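Local coordinates for protein EmGH1 (Erythrobacter marinus, PDB 5Z87) that probably hydrolyses beta-glucosidic bonds as a glycoside hydrolase family 3 enzyme, with possible activity on xylosides and arabinosides, at residues Asp700-Asp705 against Leu733-Val738. Numbering follows the deposited sequence.
Sequences DRAGQD and LEPGEV
Gly-703 and Leu-733 form an antiparallel hydrogen-bonded pair: Gly-703 N donates to Leu-733 O at 3.1 Å, in the carbonyl plane, and Leu-733 N returns the bond to Gly-703 O at 3.0 Å, tilted from that carbonyl's plane. Leu-733 O also receives a CA-H...O contact from Ala-702 CA (3.2 Å). Beyond this pair no further hydrogen bond joins the two segments, and van der Waals contacts take over. The Pro-735 ring is directed at the opposing backbone, with CG 3.6 Å from Arg-701 C and CD 3.6 Å from Ala-702 N; the one apolar side-chain contact is Ala-702 CB to Pro-735 CD (4.2 Å). The CB of Glu-734 points away from segment 700-705, but a bend at chi2 (-57°) brings OE1 to 3.6 Å from Ala-702 CB. Pro-735 and Gly-736, whose positive phi suits glycine, are central in a type II turn closed by Glu-737 N to Glu-734 O. Glu-734 N also donates, nearly straight (178°), to Glu-737 OE1, on the carboxylate's anti side, somewhat out of its plane. Asn-697 ND2 ties both segments, bonding Arg-701 O and Leu-733 O; its backbone bonds Gly-736 and Glu-737. In the domain assigned as fibronectin type III-like, strand 703-713 thus starts beside the end of strand 724-733, outermost in its sheet within this chain; Leu-733 packs on Val-695 of strand 689-697 and Phe-671 of strand 671-678.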
loop_
_atom_site.group_PDB
_atom_site.type_symbol
_atom_site.label_atom_id
_atom_site.label_comp_id
_atom_site.label_asym_id
_atom_site.label_seq_id
_atom_site.Cartn_x
_atom_site.Cartn_y
_atom_site.Cartn_z
ATOM N N ASP A 700 -4.752 -38.556 20.716
ATOM C CA ASP A 700 -4.201 -39.839 21.135
ATOM C C ASP A 700 -2.679 -39.918 21.052
ATOM O O ASP A 700 -2.131 -41.014 21.162
ATOM C CB ASP A 700 -4.836 -40.976 20.315
ATOM C CG ASP A 700 -4.389 -40.988 18.846
ATOM O OD1 ASP A 700 -3.623 -40.100 18.412
ATOM O OD2 ASP A 700 -4.821 -41.905 18.108
ATOM N N ARG A 701 -1.982 -38.804 20.840
ATOM C CA ARG A 701 -0.527 -38.800 20.929
ATOM C C ARG A 701 -0.070 -37.482 21.527
ATOM O O ARG A 701 -0.763 -36.466 21.455
ATOM C CB ARG A 701 0.155 -39.018 19.575
ATOM C CG ARG A 701 -0.398 -38.195 18.454
ATOM C CD ARG A 701 -0.542 -39.049 17.216
ATOM N NE ARG A 701 0.744 -39.310 16.605
ATOM C CZ ARG A 701 0.971 -40.232 15.672
ATOM N NH1 ARG A 701 -0.014 -41.006 15.231
ATOM N NH2 ARG A 701 2.198 -40.380 15.185
ATOM N N ALA A 702 1.109 -37.518 22.132
ATOM C CA ALA A 702 1.691 -36.306 22.679
ATOM C C ALA A 702 1.994 -35.305 21.562
ATOM O O ALA A 702 2.284 -35.667 20.414
ATOM C CB ALA A 702 2.964 -36.641 23.466
ATOM N N GLY A 703 1.916 -34.028 21.902
ATOM C CA GLY A 703 2.233 -33.016 20.914
ATOM C C GLY A 703 2.326 -31.656 21.558
ATOM O O GLY A 703 1.998 -31.469 22.734
ATOM N N GLN A 704 2.757 -30.696 20.754
ATOM C CA GLN A 704 2.865 -29.320 21.204
ATOM C C GLN A 704 1.834 -28.428 20.521
ATOM O O GLN A 704 1.411 -28.675 19.387
ATOM C CB GLN A 704 4.263 -28.775 20.942
ATOM C CG GLN A 704 5.333 -29.430 21.788
ATOM C CD GLN A 704 6.701 -28.863 21.485
ATOM O OE1 GLN A 704 7.298 -28.172 22.312
ATOM N NE2 GLN A 704 7.193 -29.128 20.295
ATOM N N ASP A 705 1.433 -27.385 21.234
ATOM C CA ASP A 705 0.615 -26.324 20.669
ATOM C C ASP A 705 1.147 -24.993 21.192
ATOM O O ASP A 705 1.778 -24.927 22.256
ATOM C CB ASP A 705 -0.874 -26.507 21.025
ATOM C CG ASP A 705 -1.813 -25.853 20.012
ATOM O OD1 ASP A 705 -1.353 -25.465 18.917
ATOM O OD2 ASP A 705 -3.024 -25.737 20.304
ATOM N N LEU A 733 2.150 -31.530 25.699
ATOM C CA LEU A 733 1.106 -32.216 26.451
ATOM C C LEU A 733 1.047 -33.683 26.058
ATOM O O LEU A 733 1.090 -34.017 24.867
ATOM C CB LEU A 733 -0.281 -31.576 26.214
ATOM C CG LEU A 733 -0.521 -30.147 26.707
ATOM C CD1 LEU A 733 -1.930 -29.629 26.302
ATOM C CD2 LEU A 733 -0.333 -30.089 28.200
ATOM N N GLU A 734 0.932 -34.549 27.070
ATOM C CA GLU A 734 0.626 -35.959 26.873
ATOM C C GLU A 734 -0.860 -36.130 26.574
ATOM O O GLU A 734 -1.672 -35.268 26.912
ATOM C CB GLU A 734 0.999 -36.762 28.119
ATOM C CG GLU A 734 2.492 -36.817 28.442
ATOM C CD GLU A 734 3.310 -37.381 27.297
ATOM O OE1 GLU A 734 2.824 -38.322 26.631
ATOM O OE2 GLU A 734 4.436 -36.883 27.056
ATOM N N PRO A 735 -1.247 -37.234 25.940
ATOM C CA PRO A 735 -2.674 -37.467 25.697
ATOM C C PRO A 735 -3.461 -37.350 26.991
ATOM O O PRO A 735 -3.112 -37.952 28.006
ATOM C CB PRO A 735 -2.705 -38.890 25.128
ATOM C CG PRO A 735 -1.395 -39.028 24.442
ATOM C CD PRO A 735 -0.404 -38.263 25.305
ATOM N N GLY A 736 -4.500 -36.518 26.963
ATOM C CA GLY A 736 -5.324 -36.267 28.127
ATOM C C GLY A 736 -4.783 -35.239 29.097
ATOM O O GLY A 736 -5.527 -34.798 29.986
ATOM N N GLU A 737 -3.523 -34.836 28.965
ATOM C CA GLU A 737 -2.944 -33.881 29.897
ATOM C C GLU A 737 -3.560 -32.492 29.725
ATOM O O GLU A 737 -3.869 -32.061 28.610
ATOM C CB GLU A 737 -1.430 -33.810 29.700
ATOM C CG GLU A 737 -0.708 -33.018 30.780
ATOM C CD GLU A 737 0.795 -32.908 30.541
ATOM O OE1 GLU A 737 1.313 -33.569 29.611
ATOM O OE2 GLU A 737 1.456 -32.163 31.300
ATOM N N VAL A 738 -3.737 -31.795 30.845
ATOM C CA VAL A 738 -4.205 -30.416 30.875
ATOM C C VAL A 738 -3.100 -29.540 31.450
ATOM O O VAL A 738 -2.481 -29.894 32.458
ATOM C CB VAL A 738 -5.483 -30.268 31.727
ATOM C CG1 VAL A 738 -5.881 -28.802 31.828
ATOM C CG2 VAL A 738 -6.619 -31.100 31.168
#